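Side-chain contacts in cytochrome C2 (Rhodobacter sphaeroides, PDB 1CXC), which carries electrons through its covalently bound heme to the oxidized bacteriochlorophyll in the photophosphorylation pathway of purple photosynthetic bacteria: residues Gly49-Ala52 / Gly56-Glu59; Phe12-Thr17 / Met100-Lys105. One frame throughout, in Å; residues are numbered along the deposited sequence.

Contact 1: Gly49-Ala52 / Gly56-Glu59; sequences GTQA and GYGE. With HEC (heme c), chain B.
The propionate end of the heme c pocket, where the cofactor meets a loop between strand 28-30 and helix 59-66, brings the ring of Y57 against the backbone of G49-Q51. G49 CA sits over one ring face, 3.5 Å from the ring centroid and only 8° off the normal, a CH-pi contact made from almost directly above the centre. At the far end of the ring the hydroxyl is gripped twice. Q51 N donates to Y57 OH over 3.0 Å, moderately bent at 150°, and the same hydroxyl donates to heme O1A at 2.6 Å, so its proton is directed at the carboxylate. These bonds belong to the propionate-binding side of this cytochrome c fold: G49 N reaches the other oxygen of that carboxylate, O2A, at 3.3 Å. G58 N, at the N-cap position before helix 59-66, holds O2D of the second propionate at 2.9 Å. With CG of Y57 anti to its carbonyl carbon (chi1 -72°), the ring extends toward G49-Q51, while the adjoining G58 amide serves the other propionate. CB of Q51 also touches Y57 OH, at 3.1 Å, but the Q51 amide leads away, its NE2 hydrogen-bonded to D53 OD1. F54 meets the Y57 ring edge-to-face, and R46 NH1, W71 NE1 and K99 N add further hydrogen bonds to the heme.

Contact 2: Phe12-Thr17 / Met100-Lys105; sequences FNQCQT and MTFKLK. With HEC (heme c), chain B.
Q14 and F102 meet nearly perpendicularly: the flat amide of Q14 stands 84° from the phenyl plane, and its OE1 comes to the ring edge, in plane, 3.4 Å from F102 CZ. No hydrogen bond joins the two segments; the oxygen faces the rim of the ring, an approach expected to be mildly favourable because aromatic edge hydrogens carry partial positive charge. The other branch of the amide makes a van der Waals touch on a leucine methyl, NE2 lying 3.5 Å from L104 CD1. Beyond CG the Q14 chain runs straight, taking its amide to both partners. F102 has CG anti to the backbone N (chi1 173°), and this puts the ring against the heme periphery, with CE2 3.4 Å from heme CBB. Replacing F102, an alanine here is likely to open a gap beside this vinyl-derived carbon and leave Q14 OE1 without the ring edge it rests against. The two segments also hold the cofactor directly. C15 SG is covalently bonded to heme CAB; C15 is the first cysteine of the CXXCH motif, which C18 and H19 complete. M100 SD coordinates heme FE at 2.4 Å, with H19 as the other axial ligand, the methionine-histidine pair characteristic of class I cytochromes c. Segment 12-17 follows helix 5-11, whereas 100-105 runs past helix 73-81, where L104 bonds through its backbone to V80, and on toward helix 107-120, whose D109 touches both Q14 and L104.

Contact 1 and contact 2 lie about 18 Å apart between centres and about 7 Å between nearest atoms, without touching; heme c is what they share. In chain order 12-17 comes first, then 49-52 and 56-59, then 100-105, so the short-range contact 1 falls within the long span bridged by contact 2. Contact 1 belongs to the loop leading into helix 59-66 and holds the propionate end. Contact 2 joins the region after helix 5-11 to the loop before helix 107-120, around the thioether and methionine ligand. Together they hold the heme at separate points, the propionates on one side and the thioether and iron on the other.

Contact 1: Gly49-Ala52 / Gly56-Glu59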
loop_
_atom_site.group_PDB
_atom_site.type_symbol
_atom_site.label_atom_id
_atom_site.label_comp_id
_atom_site.label_asym_id
_atom_site.label_seq_id
_atom_site.Cartn_x
_atom_site.Cartn_y
_atom_site.Cartn_z
ATOM N N GLY A 49 2.785 8.687 1.003
ATOM C CA GLY A 49 2.689 9.630 2.107
ATOM C C GLY A 49 1.821 10.820 1.793
ATOM O O GLY A 49 1.870 11.797 2.517
ATOM N N THR A 50 0.784 10.646 0.995
ATOM C CA THR A 50 -0.033 11.792 0.666
ATOM C C THR A 50 -1.538 11.594 0.824
ATOM O O THR A 50 -2.280 12.499 0.468
ATOM C CB THR A 50 0.265 12.335 -0.759
ATOM O OG1 THR A 50 -0.175 11.370 -1.680
ATOM C CG2 THR A 50 1.736 12.633 -1.005
ATOM N N GLN A 51 -2.060 10.425 1.248
ATOM C CA GLN A 51 -3.519 10.316 1.391
ATOM C C GLN A 51 -3.999 11.455 2.285
ATOM O O GLN A 51 -3.517 11.606 3.408
ATOM C CB GLN A 51 -3.865 8.949 1.987
ATOM C CG GLN A 51 -5.317 8.773 2.414
ATOM C CD GLN A 51 -6.233 8.600 1.228
ATOM O OE1 GLN A 51 -5.757 8.474 0.088
ATOM N NE2 GLN A 51 -7.554 8.668 1.431
ATOM N N ALA A 52 -4.932 12.298 1.817
ATOM C CA ALA A 52 -5.311 13.479 2.589
ATOM C C ALA A 52 -5.920 13.282 3.976
ATOM O O ALA A 52 -5.615 14.018 4.922
ATOM C CB ALA A 52 -6.282 14.333 1.782
ATOM N N GLY A 56 -1.424 9.512 10.107
ATOM C CA GLY A 56 -0.400 8.734 10.788
ATOM C C GLY A 56 0.833 8.329 9.981
ATOM O O GLY A 56 1.540 7.383 10.360
ATOM N N TYR A 57 1.230 9.063 8.933
ATOM C CA TYR A 57 2.426 8.638 8.208
ATOM C C TYR A 57 3.705 8.885 8.996
ATOM O O TYR A 57 3.817 9.855 9.755
ATOM C CB TYR A 57 2.571 9.369 6.878
ATOM C CG TYR A 57 1.584 8.941 5.823
ATOM C CD1 TYR A 57 1.640 7.671 5.264
ATOM C CD2 TYR A 57 0.660 9.865 5.387
ATOM C CE1 TYR A 57 0.749 7.359 4.248
ATOM C CE2 TYR A 57 -0.222 9.557 4.378
ATOM C CZ TYR A 57 -0.158 8.311 3.811
ATOM O OH TYR A 57 -0.948 8.063 2.728
ATOM N N GLY A 58 4.698 8.018 8.817
ATOM C CA GLY A 58 5.965 8.202 9.480
ATOM C C GLY A 58 6.824 9.147 8.641
ATOM O O GLY A 58 6.554 9.406 7.462
ATOM N N GLU A 59 7.943 9.612 9.184
ATOM C CA GLU A 59 8.773 10.533 8.436
ATOM C C GLU A 59 9.517 9.847 7.308
ATOM O O GLU A 59 9.668 10.411 6.226
ATOM C CB GLU A 59 9.730 11.240 9.383
ATOM C CG GLU A 59 8.996 11.895 10.549
ATOM C CD GLU A 59 7.738 12.669 10.150
ATOM O OE1 GLU A 59 7.800 13.441 9.194
ATOM O OE2 GLU A 59 6.742 12.613 10.876
HETATM FE FE HEC B . -0.010 -1.220 5.070
HETATM C CHA HEC B . 1.027 1.956 4.543
HETATM C CHB HEC B . -0.122 -1.767 1.710
HETATM C CHC HEC B . -0.884 -4.488 5.625
HETATM C CHD HEC B . -0.215 -0.621 8.433
HETATM N NA HEC B . 0.404 -0.154 3.460
HETATM C C1A HEC B . 0.842 1.161 3.425
HETATM C C2A HEC B . 1.070 1.594 2.057
HETATM C C3A HEC B . 0.777 0.543 1.257
HETATM C C4A HEC B . 0.332 -0.525 2.136
HETATM C CMA HEC B . 0.990 0.486 -0.249
HETATM C CAA HEC B . 1.470 2.985 1.586
HETATM C CBA HEC B . 0.246 3.753 1.111
HETATM C CGA HEC B . 0.424 5.255 0.953
HETATM O O1A HEC B . -0.483 5.979 1.306
HETATM O O2A HEC B . 1.536 5.684 0.664
HETATM N NB HEC B . -0.393 -2.780 3.927
HETATM C C1B HEC B . -0.474 -2.809 2.542
HETATM C C2B HEC B . -0.896 -4.117 2.070
HETATM C C3B HEC B . -1.041 -4.930 3.163
HETATM C C4B HEC B . -0.740 -4.081 4.310
HETATM C CMB HEC B . -1.125 -4.502 0.603
HETATM C CAB HEC B . -1.343 -6.322 3.156
HETATM C CBB HEC B . -0.444 -7.320 2.558
HETATM N NC HEC B . -0.409 -2.316 6.681
HETATM C C1C HEC B . -0.741 -3.667 6.724
HETATM C C2C HEC B . -1.058 -4.080 8.077
HETATM C C3C HEC B . -0.871 -2.997 8.865
HETATM C C4C HEC B . -0.484 -1.905 7.993
HETATM C CMC HEC B . -1.697 -5.400 8.481
HETATM C CAC HEC B . -1.060 -2.921 10.242
HETATM C CBC HEC B . -0.377 -3.799 11.181
HETATM N ND HEC B . 0.311 0.324 6.223
HETATM C C1D HEC B . 0.172 0.422 7.606
HETATM C C2D HEC B . 0.581 1.725 8.084
HETATM C C3D HEC B . 0.995 2.427 7.006
HETATM C C4D HEC B . 0.799 1.568 5.854
HETATM C CMD HEC B . 0.588 2.207 9.533
HETATM C CAD HEC B . 1.799 3.718 7.039
HETATM C CBD HEC B . 3.283 3.452 6.791
HETATM C CGD HEC B . 4.228 4.542 7.317
HETATM O O1D HEC B . 5.423 4.292 7.383
HETATM O O2D HEC B . 3.842 5.699 7.317
#

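Contact 2: Phe12-Thr17 / Met100-Lys105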
loop_
_atom_site.group_PDB
_atom_site.type_symbol
_atom_site.label_atom_id
_atom_site.label_comp_id
_atom_site.label_asym_id
_atom_site.label_seq_id
_atom_site.Cartn_x
_atom_site.Cartn_y
_atom_site.Cartn_z
ATOM N N PHE A 12 -5.879 -10.253 0.183
ATOM C CA PHE A 12 -6.040 -8.926 0.769
ATOM C C PHE A 12 -6.711 -8.963 2.147
ATOM O O PHE A 12 -6.669 -8.011 2.931
ATOM C CB PHE A 12 -6.840 -8.040 -0.188
ATOM C CG PHE A 12 -6.863 -6.574 0.211
ATOM C CD1 PHE A 12 -5.706 -5.821 0.115
ATOM C CD2 PHE A 12 -7.996 -6.037 0.780
ATOM C CE1 PHE A 12 -5.683 -4.533 0.613
ATOM C CE2 PHE A 12 -7.971 -4.755 1.286
ATOM C CZ PHE A 12 -6.814 -4.000 1.206
ATOM N N ASN A 13 -7.292 -10.099 2.534
ATOM C CA ASN A 13 -7.900 -10.151 3.850
ATOM C C ASN A 13 -6.858 -9.870 4.890
ATOM O O ASN A 13 -7.183 -9.355 5.938
ATOM C CB ASN A 13 -8.458 -11.524 4.173
ATOM C CG ASN A 13 -9.548 -12.005 3.236
ATOM O OD1 ASN A 13 -9.595 -13.192 2.907
ATOM N ND2 ASN A 13 -10.451 -11.128 2.788
ATOM N N GLN A 14 -5.617 -10.318 4.698
ATOM C CA GLN A 14 -4.590 -10.068 5.703
ATOM C C GLN A 14 -4.392 -8.586 5.978
ATOM O O GLN A 14 -3.866 -8.197 7.019
ATOM C CB GLN A 14 -3.232 -10.602 5.290
ATOM C CG GLN A 14 -3.206 -11.502 4.069
ATOM C CD GLN A 14 -1.909 -12.297 3.980
ATOM O OE1 GLN A 14 -1.164 -12.421 4.954
ATOM N NE2 GLN A 14 -1.602 -12.858 2.814
ATOM N N CYS A 15 -4.517 -7.784 4.936
ATOM C CA CYS A 15 -4.339 -6.349 5.045
ATOM C C CYS A 15 -5.493 -5.641 5.736
ATOM O O CYS A 15 -5.305 -4.552 6.262
ATOM C CB CYS A 15 -4.224 -5.748 3.643
ATOM S SG CYS A 15 -3.184 -6.661 2.484
ATOM N N GLN A 16 -6.670 -6.284 5.837
ATOM C CA GLN A 16 -7.821 -5.629 6.417
ATOM C C GLN A 16 -7.731 -5.386 7.915
ATOM O O GLN A 16 -8.586 -4.735 8.505
ATOM C CB GLN A 16 -9.072 -6.412 6.039
ATOM C CG GLN A 16 -9.383 -6.234 4.567
ATOM C CD GLN A 16 -10.650 -6.950 4.124
ATOM O OE1 GLN A 16 -10.709 -7.565 3.058
ATOM N NE2 GLN A 16 -11.711 -6.886 4.914
ATOM N N THR A 17 -6.716 -5.943 8.564
ATOM C CA THR A 17 -6.510 -5.700 9.967
ATOM C C THR A 17 -6.172 -4.236 10.165
ATOM O O THR A 17 -6.406 -3.645 11.225
ATOM C CB THR A 17 -5.302 -6.491 10.423
ATOM O OG1 THR A 17 -5.627 -7.834 10.166
ATOM C CG2 THR A 17 -5.027 -6.291 11.891
ATOM N N MET A 100 4.436 0.646 9.298
ATOM C CA MET A 100 3.730 -0.583 8.964
ATOM C C MET A 100 4.519 -1.747 9.477
ATOM O O MET A 100 5.544 -2.091 8.905
ATOM C CB MET A 100 3.564 -0.700 7.448
ATOM C CG MET A 100 2.893 -1.964 6.911
ATOM S SD MET A 100 2.273 -1.789 5.206
ATOM C CE MET A 100 2.576 -3.415 4.635
ATOM N N THR A 101 3.973 -2.470 10.444
ATOM C CA THR A 101 4.732 -3.572 11.002
ATOM C C THR A 101 4.341 -4.947 10.481
ATOM O O THR A 101 5.086 -5.892 10.728
ATOM C CB THR A 101 4.643 -3.553 12.525
ATOM O OG1 THR A 101 3.271 -3.642 12.821
ATOM C CG2 THR A 101 5.198 -2.268 13.107
ATOM N N PHE A 102 3.672 -4.980 9.343
ATOM C CA PHE A 102 3.298 -6.257 8.759
ATOM C C PHE A 102 4.161 -6.549 7.548
ATOM O O PHE A 102 4.617 -5.609 6.924
ATOM C CB PHE A 102 1.837 -6.226 8.301
ATOM C CG PHE A 102 1.382 -7.455 7.508
ATOM C CD1 PHE A 102 0.883 -8.561 8.175
ATOM C CD2 PHE A 102 1.439 -7.470 6.126
ATOM C CE1 PHE A 102 0.433 -9.667 7.470
ATOM C CE2 PHE A 102 1.000 -8.577 5.428
ATOM C CZ PHE A 102 0.487 -9.671 6.095
ATOM N N LYS A 103 4.706 -7.761 7.439
ATOM C CA LYS A 103 5.482 -8.132 6.274
ATOM C C LYS A 103 4.769 -9.269 5.540
ATOM O O LYS A 103 4.563 -10.348 6.116
ATOM C CB LYS A 103 6.857 -8.660 6.659
ATOM C CG LYS A 103 7.770 -7.615 7.264
ATOM C CD LYS A 103 9.095 -8.271 7.594
ATOM C CE LYS A 103 10.036 -7.269 8.229
ATOM N NZ LYS A 103 11.311 -7.900 8.522
ATOM N N LEU A 104 4.549 -9.119 4.227
ATOM C CA LEU A 104 3.914 -10.152 3.426
ATOM C C LEU A 104 5.007 -11.120 3.037
ATOM O O LEU A 104 5.899 -10.743 2.291
ATOM C CB LEU A 104 3.319 -9.523 2.176
ATOM C CG LEU A 104 2.373 -10.368 1.341
ATOM C CD1 LEU A 104 1.180 -10.769 2.185
ATOM C CD2 LEU A 104 1.912 -9.607 0.109
ATOM N N LYS A 105 4.930 -12.405 3.411
ATOM C CA LYS A 105 6.042 -13.307 3.099
ATOM C C LYS A 105 6.066 -13.836 1.693
ATOM O O LYS A 105 7.142 -14.087 1.184
ATOM C CB LYS A 105 6.122 -14.534 4.012
ATOM C CG LYS A 105 5.288 -14.464 5.284
ATOM C CD LYS A 105 5.936 -13.543 6.310
HETATM FE FE HEC B . -0.010 -1.220 5.070
HETATM C CHA HEC B . 1.027 1.956 4.543
HETATM C CHB HEC B . -0.122 -1.767 1.710
HETATM C CHC HEC B . -0.884 -4.488 5.625
HETATM C CHD HEC B . -0.215 -0.621 8.433
HETATM N NA HEC B . 0.404 -0.154 3.460
HETATM C C1A HEC B . 0.842 1.161 3.425
HETATM C C2A HEC B . 1.070 1.594 2.057
HETATM C C3A HEC B . 0.777 0.543 1.257
HETATM C C4A HEC B . 0.332 -0.525 2.136
HETATM C CMA HEC B . 0.990 0.486 -0.249
HETATM C CAA HEC B . 1.470 2.985 1.586
HETATM C CBA HEC B . 0.246 3.753 1.111
HETATM C CGA HEC B . 0.424 5.255 0.953
HETATM O O1A HEC B . -0.483 5.979 1.306
HETATM O O2A HEC B . 1.536 5.684 0.664
HETATM N NB HEC B . -0.393 -2.780 3.927
HETATM C C1B HEC B . -0.474 -2.809 2.542
HETATM C C2B HEC B . -0.896 -4.117 2.070
HETATM C C3B HEC B . -1.041 -4.930 3.163
HETATM C C4B HEC B . -0.740 -4.081 4.310
HETATM C CMB HEC B . -1.125 -4.502 0.603
HETATM C CAB HEC B . -1.343 -6.322 3.156
HETATM C CBB HEC B . -0.444 -7.320 2.558
HETATM N NC HEC B . -0.409 -2.316 6.681
HETATM C C1C HEC B . -0.741 -3.667 6.724
HETATM C C2C HEC B . -1.058 -4.080 8.077
HETATM C C3C HEC B . -0.871 -2.997 8.865
HETATM C C4C HEC B . -0.484 -1.905 7.993
HETATM C CMC HEC B . -1.697 -5.400 8.481
HETATM C CAC HEC B . -1.060 -2.921 10.242
HETATM C CBC HEC B . -0.377 -3.799 11.181
HETATM N ND HEC B . 0.311 0.324 6.223
HETATM C C1D HEC B . 0.172 0.422 7.606
HETATM C C2D HEC B . 0.581 1.725 8.084
HETATM C C3D HEC B . 0.995 2.427 7.006
HETATM C C4D HEC B . 0.799 1.568 5.854
HETATM C CMD HEC B . 0.588 2.207 9.533
HETATM C CAD HEC B . 1.799 3.718 7.039
HETATM C CBD HEC B . 3.283 3.452 6.791
HETATM C CGD HEC B . 4.228 4.542 7.317
HETATM O O1D HEC B . 5.423 4.292 7.383
HETATM O O2D HEC B . 3.842 5.699 7.317
#